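WbmS, polysaccharide deacetylase involved in O-antigen biosynthesis (Bordetella bronchiseptica, PDB 3HFT) probably removes acetyl groups from a polysaccharide as a zinc-dependent deacetylase in O-antigen biosynthesis. Local coordinates at residues Ile39-Asp44 and Gln250-Arg255; Phe193-Gln198 and Arg246-Ser251. One frame throughout, in Å; residues are numbered along the deposited sequence.

Contact 1 (Ile39-Asp44 and Gln250-Arg255)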
loop_
_atom_site.group_PDB
_atom_site.type_symbol
_atom_site.label_atom_id
_atom_site.label_comp_id
_atom_site.label_asym_id
_atom_site.label_seq_id
_atom_site.Cartn_x
_atom_site.Cartn_y
_atom_site.Cartn_z
ATOM N N ILE A 39 -15.782 -2.416 13.977
ATOM C CA ILE A 39 -14.416 -2.596 14.434
ATOM C C ILE A 39 -13.970 -4.009 14.084
ATOM O O ILE A 39 -14.694 -4.991 14.330
ATOM C CB ILE A 39 -14.307 -2.371 15.939
ATOM C CG1 ILE A 39 -14.773 -0.937 16.298
ATOM C CG2 ILE A 39 -12.885 -2.663 16.395
ATOM C CD1 ILE A 39 -14.994 -0.684 17.798
ATOM N N PHE A 40 -12.810 -4.095 13.454
ATOM C CA PHE A 40 -12.202 -5.378 13.086
ATOM C C PHE A 40 -10.862 -5.536 13.806
ATOM O O PHE A 40 -9.853 -4.925 13.424
ATOM C CB PHE A 40 -11.987 -5.445 11.574
ATOM C CG PHE A 40 -13.257 -5.350 10.771
ATOM C CD1 PHE A 40 -13.885 -4.148 10.593
ATOM C CD2 PHE A 40 -13.843 -6.486 10.237
ATOM C CE1 PHE A 40 -15.069 -4.055 9.879
ATOM C CE2 PHE A 40 -15.013 -6.395 9.499
ATOM C CZ PHE A 40 -15.629 -5.175 9.337
ATOM N N LEU A 41 -10.858 -6.296 14.903
ATOM C CA LEU A 41 -9.624 -6.547 15.639
ATOM C C LEU A 41 -8.860 -7.623 14.890
ATOM O O LEU A 41 -9.420 -8.702 14.560
ATOM C CB LEU A 41 -9.927 -7.015 17.065
ATOM C CG LEU A 41 -10.642 -6.036 18.003
ATOM C CD1 LEU A 41 -11.013 -6.731 19.336
ATOM C CD2 LEU A 41 -9.785 -4.818 18.244
ATOM N N THR A 42 -7.607 -7.333 14.583
ATOM C CA THR A 42 -6.759 -8.260 13.866
ATOM C C THR A 42 -5.459 -8.457 14.652
ATOM O O THR A 42 -4.955 -7.529 15.288
ATOM C CB THR A 42 -6.482 -7.810 12.397
ATOM O OG1 THR A 42 -5.628 -6.663 12.383
ATOM C CG2 THR A 42 -7.799 -7.524 11.627
ATOM N N PHE A 43 -4.943 -9.680 14.592
ATOM C CA PHE A 43 -3.760 -10.069 15.319
ATOM C C PHE A 43 -2.736 -10.709 14.408
ATOM O O PHE A 43 -2.989 -11.733 13.822
ATOM C CB PHE A 43 -4.178 -11.026 16.436
ATOM C CG PHE A 43 -5.093 -10.374 17.436
ATOM C CD1 PHE A 43 -4.566 -9.698 18.524
ATOM C CD2 PHE A 43 -6.460 -10.401 17.257
ATOM C CE1 PHE A 43 -5.392 -9.033 19.402
ATOM C CE2 PHE A 43 -7.304 -9.756 18.127
ATOM C CZ PHE A 43 -6.776 -9.063 19.195
ATOM N N ASP A 44 -1.595 -10.054 14.263
ATOM C CA ASP A 44 -0.445 -10.569 13.545
ATOM C C ASP A 44 0.382 -11.353 14.598
ATOM O O ASP A 44 0.978 -10.768 15.529
ATOM C CB ASP A 44 0.405 -9.440 12.990
ATOM C CG ASP A 44 -0.265 -8.703 11.830
ATOM O OD1 ASP A 44 -1.311 -9.158 11.329
ATOM O OD2 ASP A 44 0.289 -7.662 11.417
ATOM N N GLN A 250 -7.730 -3.503 26.323
ATOM C CA GLN A 250 -8.727 -3.774 27.367
ATOM C C GLN A 250 -9.794 -2.678 27.455
ATOM O O GLN A 250 -10.971 -2.986 27.570
ATOM C CB GLN A 250 -8.063 -3.995 28.739
ATOM C CG GLN A 250 -7.304 -5.311 28.814
ATOM C CD GLN A 250 -6.446 -5.403 30.060
ATOM O OE1 GLN A 250 -5.762 -4.455 30.419
ATOM N NE2 GLN A 250 -6.490 -6.534 30.714
ATOM N N SER A 251 -9.397 -1.409 27.370
ATOM C CA SER A 251 -10.367 -0.294 27.392
ATOM C C SER A 251 -11.279 -0.279 26.193
ATOM O O SER A 251 -12.470 -0.004 26.303
ATOM C CB SER A 251 -9.664 1.050 27.406
ATOM O OG SER A 251 -8.952 1.164 28.607
ATOM N N LEU A 252 -10.705 -0.554 25.043
ATOM C CA LEU A 252 -11.467 -0.579 23.796
ATOM C C LEU A 252 -12.539 -1.637 23.872
ATOM O O LEU A 252 -13.687 -1.401 23.473
ATOM C CB LEU A 252 -10.503 -0.842 22.649
ATOM C CG LEU A 252 -10.913 -1.042 21.212
ATOM C CD1 LEU A 252 -9.600 -1.006 20.411
ATOM C CD2 LEU A 252 -11.646 -2.344 21.019
ATOM N N LEU A 253 -12.177 -2.810 24.400
ATOM C CA LEU A 253 -13.135 -3.903 24.588
ATOM C C LEU A 253 -14.224 -3.508 25.588
ATOM O O LEU A 253 -15.421 -3.673 25.305
ATOM C CB LEU A 253 -12.418 -5.186 25.056
ATOM C CG LEU A 253 -11.516 -5.898 24.032
ATOM C CD1 LEU A 253 -10.631 -6.980 24.677
ATOM C CD2 LEU A 253 -12.355 -6.452 22.855
ATOM N N ALA A 254 -13.813 -2.987 26.748
ATOM C CA ALA A 254 -14.760 -2.591 27.801
ATOM C C ALA A 254 -15.748 -1.539 27.317
ATOM O O ALA A 254 -16.917 -1.626 27.603
ATOM C CB ALA A 254 -14.002 -2.084 29.059
ATOM N N ARG A 255 -15.276 -0.543 26.590
ATOM C CA ARG A 255 -16.136 0.491 26.078
ATOM C C ARG A 255 -17.080 0.047 24.990
ATOM O O ARG A 255 -18.041 0.753 24.733
ATOM C CB ARG A 255 -15.328 1.546 25.360
ATOM C CG ARG A 255 -14.504 2.428 26.184
ATOM C CD ARG A 255 -13.909 3.472 25.251
ATOM N NE ARG A 255 -12.903 4.188 26.002
ATOM C CZ ARG A 255 -11.612 4.183 25.736
ATOM N NH1 ARG A 255 -11.147 3.530 24.676
ATOM N NH2 ARG A 255 -10.790 4.878 26.520
#
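L41 meets the C-terminal helix 245-256 through both of its terminal methyls, each touching a different leucine. CD1 of L41 lies 3.8 Å from CD2 of L253, and CD2 of L41 lies 4.2 Å from CD2 of L252. This is strand-to-helix packing of the polysaccharide deacetylase fold: strand 39-44 is the middle strand of a five-stranded parallel sheet, and the helix covers one of its faces. The backbones stay well apart, with the CA atoms of L41 and L253 separated by 10.0 Å, so the gap is bridged entirely by side chains. L252 points its CB at the strand, and its side chain runs antiparallel alongside that of L41. All three leucines are buried. In the next shell, L252 also rests on L205 of the neighbouring strand 203-207, while L253 touches I60 and A63 of helix 50-63, which places L253 between sheet and helix. At its C-terminal end the strand runs to the zinc site: D44 touches the ligand H92, and the ligand D46 follows two residues on. The CB of L253 does not aim at the strand; with CG anti to the carbonyl carbon (chi1 -70°), the side chain turns back to set CD2 against L41 CD1.

Contact 2 (Phe193-Gln198 and Arg246-Ser251)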
loop_
_atom_site.group_PDB
_atom_site.type_symbol
_atom_site.label_atom_id
_atom_site.label_comp_id
_atom_site.label_asym_id
_atom_site.label_seq_id
_atom_site.Cartn_x
_atom_site.Cartn_y
_atom_site.Cartn_z
ATOM N N PHE A 193 -11.089 8.230 25.110
ATOM C CA PHE A 193 -12.038 7.983 24.042
ATOM C C PHE A 193 -11.311 7.368 22.846
ATOM O O PHE A 193 -10.081 7.417 22.752
ATOM C CB PHE A 193 -12.731 9.273 23.650
ATOM C CG PHE A 193 -11.831 10.285 23.000
ATOM C CD1 PHE A 193 -10.938 11.018 23.745
ATOM C CD2 PHE A 193 -11.912 10.526 21.630
ATOM C CE1 PHE A 193 -10.117 11.972 23.131
ATOM C CE2 PHE A 193 -11.105 11.471 21.012
ATOM C CZ PHE A 193 -10.201 12.197 21.761
ATOM N N ASP A 194 -12.088 6.788 21.945
ATOM C CA ASP A 194 -11.552 6.099 20.801
ATOM C C ASP A 194 -11.232 7.115 19.718
ATOM O O ASP A 194 -11.998 7.302 18.762
ATOM C CB ASP A 194 -12.575 5.073 20.322
ATOM C CG ASP A 194 -12.776 3.925 21.324
ATOM O OD1 ASP A 194 -11.842 3.612 22.107
ATOM O OD2 ASP A 194 -13.867 3.310 21.308
ATOM N N TYR A 195 -10.074 7.752 19.863
ATOM C CA TYR A 195 -9.656 8.848 18.971
ATOM C C TYR A 195 -9.581 8.477 17.489
ATOM O O TYR A 195 -9.757 9.319 16.610
ATOM C CB TYR A 195 -8.316 9.420 19.444
ATOM C CG TYR A 195 -7.166 8.436 19.601
ATOM C CD1 TYR A 195 -6.464 7.979 18.503
ATOM C CD2 TYR A 195 -6.718 8.051 20.859
ATOM C CE1 TYR A 195 -5.398 7.091 18.635
ATOM C CE2 TYR A 195 -5.651 7.184 21.008
ATOM C CZ TYR A 195 -4.982 6.705 19.870
ATOM O OH TYR A 195 -3.912 5.838 19.991
ATOM N N TRP A 196 -9.330 7.205 17.231
ATOM C CA TRP A 196 -9.143 6.678 15.891
ATOM C C TRP A 196 -10.442 6.306 15.182
ATOM O O TRP A 196 -10.438 6.061 13.957
ATOM C CB TRP A 196 -8.251 5.411 15.999
ATOM C CG TRP A 196 -8.687 4.538 17.113
ATOM C CD1 TRP A 196 -8.207 4.542 18.375
ATOM C CD2 TRP A 196 -9.757 3.587 17.090
ATOM N NE1 TRP A 196 -8.915 3.652 19.157
ATOM C CE2 TRP A 196 -9.853 3.030 18.376
ATOM C CE3 TRP A 196 -10.635 3.148 16.101
ATOM C CZ2 TRP A 196 -10.836 2.095 18.722
ATOM C CZ3 TRP A 196 -11.592 2.213 16.437
ATOM C CH2 TRP A 196 -11.674 1.681 17.731
ATOM N N TYR A 197 -11.549 6.263 15.935
ATOM C CA TYR A 197 -12.812 5.709 15.465
ATOM C C TYR A 197 -13.493 6.525 14.382
ATOM O O TYR A 197 -13.684 7.731 14.524
ATOM C CB TYR A 197 -13.786 5.507 16.652
ATOM C CG TYR A 197 -15.086 4.851 16.242
ATOM C CD1 TYR A 197 -15.117 3.525 15.801
ATOM C CD2 TYR A 197 -16.282 5.561 16.266
ATOM C CE1 TYR A 197 -16.334 2.912 15.404
ATOM C CE2 TYR A 197 -17.496 4.963 15.879
ATOM C CZ TYR A 197 -17.508 3.646 15.443
ATOM O OH TYR A 197 -18.708 3.090 15.055
ATOM N N GLN A 198 -13.896 5.838 13.321
ATOM C CA GLN A 198 -14.654 6.399 12.238
ATOM C C GLN A 198 -16.073 5.785 12.229
ATOM O O GLN A 198 -16.262 4.610 11.845
ATOM C CB GLN A 198 -13.957 6.096 10.905
ATOM C CG GLN A 198 -12.461 6.435 10.898
ATOM C CD GLN A 198 -11.846 6.387 9.527
ATOM O OE1 GLN A 198 -12.470 5.916 8.559
ATOM N NE2 GLN A 198 -10.610 6.902 9.420
ATOM N N ARG A 246 -1.759 -3.291 25.923
ATOM C CA ARG A 246 -2.707 -4.161 26.601
ATOM C C ARG A 246 -3.854 -3.365 27.216
ATOM O O ARG A 246 -5.026 -3.712 27.053
ATOM C CB ARG A 246 -2.013 -4.947 27.708
ATOM C CG ARG A 246 -2.840 -6.052 28.323
ATOM C CD ARG A 246 -2.093 -6.627 29.516
ATOM N NE ARG A 246 -2.728 -7.828 30.025
ATOM C CZ ARG A 246 -2.609 -9.043 29.496
ATOM N NH1 ARG A 246 -1.909 -9.250 28.420
ATOM N NH2 ARG A 246 -3.237 -10.061 30.038
ATOM N N THR A 247 -3.534 -2.295 27.926
ATOM C CA THR A 247 -4.581 -1.502 28.559
ATOM C C THR A 247 -5.427 -0.774 27.495
ATOM O O THR A 247 -6.617 -0.609 27.675
ATOM C CB THR A 247 -4.036 -0.539 29.601
ATOM O OG1 THR A 247 -3.146 0.374 28.981
ATOM C CG2 THR A 247 -3.336 -1.291 30.754
ATOM N N PHE A 248 -4.824 -0.408 26.366
ATOM C CA PHE A 248 -5.565 0.197 25.257
ATOM C C PHE A 248 -6.600 -0.814 24.750
ATOM O O PHE A 248 -7.761 -0.489 24.563
ATOM C CB PHE A 248 -4.573 0.585 24.171
ATOM C CG PHE A 248 -5.175 1.139 22.894
ATOM C CD1 PHE A 248 -5.474 0.309 21.832
ATOM C CD2 PHE A 248 -5.346 2.508 22.723
ATOM C CE1 PHE A 248 -5.952 0.819 20.653
ATOM C CE2 PHE A 248 -5.820 3.018 21.536
ATOM C CZ PHE A 248 -6.123 2.168 20.499
ATOM N N LEU A 249 -6.159 -2.049 24.530
ATOM C CA LEU A 249 -7.061 -3.095 24.037
ATOM C C LEU A 249 -8.117 -3.398 25.057
ATOM O O LEU A 249 -9.288 -3.564 24.713
ATOM C CB LEU A 249 -6.264 -4.365 23.742
ATOM C CG LEU A 249 -7.045 -5.604 23.316
ATOM C CD1 LEU A 249 -7.916 -5.385 22.064
ATOM C CD2 LEU A 249 -6.018 -6.761 23.103
ATOM N N GLN A 250 -7.730 -3.503 26.323
ATOM C CA GLN A 250 -8.727 -3.774 27.367
ATOM C C GLN A 250 -9.794 -2.678 27.455
ATOM O O GLN A 250 -10.971 -2.986 27.570
ATOM C CB GLN A 250 -8.063 -3.995 28.739
ATOM C CG GLN A 250 -7.304 -5.311 28.814
ATOM C CD GLN A 250 -6.446 -5.403 30.060
ATOM O OE1 GLN A 250 -5.762 -4.455 30.419
ATOM N NE2 GLN A 250 -6.490 -6.534 30.714
ATOM N N SER A 251 -9.397 -1.409 27.370
ATOM C CA SER A 251 -10.367 -0.294 27.392
ATOM C C SER A 251 -11.279 -0.279 26.193
ATOM O O SER A 251 -12.470 -0.004 26.303
ATOM C CB SER A 251 -9.664 1.050 27.406
ATOM O OG SER A 251 -8.952 1.164 28.607
#
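The ring of F248 is met by W196 and Y195, two consecutive residues of the type I beta turn D194-Y197. The tight, buried part is at W196, whose NE1 lies 3.4 Å from CZ of F248, with CD1 of W196 at 3.8 Å from the same CZ. The five-membered ring of W196 and the ring of F248 have centroids 5.5 Å apart and planes inclined at 50°, an oblique aromatic pair. The CB of F248 does not aim at the turn; a chi1 of 176° swings the ring across, placing CE2 and CZ against Y195 and W196. Y195 forms the looser, partly exposed flank: its OH is 3.7 Å from CE2 of F248, its CZ 4.1 Å from that same atom, and the two side chains cross at about a right angle. Within the turn, CD1 of W196 lies 3.8 Å above one face of the Y195 ring, offset toward its rim. F248 also rests on F207 of strand 203-207. No hydrogen bond joins 193-198 to 246-251, and the Y195 hydroxyl is held by E188 O and W177 NE1. Aromatic packing thus fills this part of the interface, while the polar tie is the salt bridge beside it, from R255 further along the helix to D194.

Both contacts use helix 245-256 and share Q250 and S251, and their centres lie about 7 Å apart. Along the chain, strand 39-44 comes first, the loop segment 193-198 follows just before strand 203-207, and the helix comes last. Contact 2 uses the earlier turns of the helix and contact 1 the later ones. They also touch directly: R255 NH1 forms a 2.7 Å salt bridge with D194 OD1, and L252 CD1 packs 3.7 Å from W196 CZ2. The C-terminal helix is thus fixed both to the central strand 39-44 of the parallel sheet and to loop 193-198, joining parts of the deacetylase fold that are far apart in sequence.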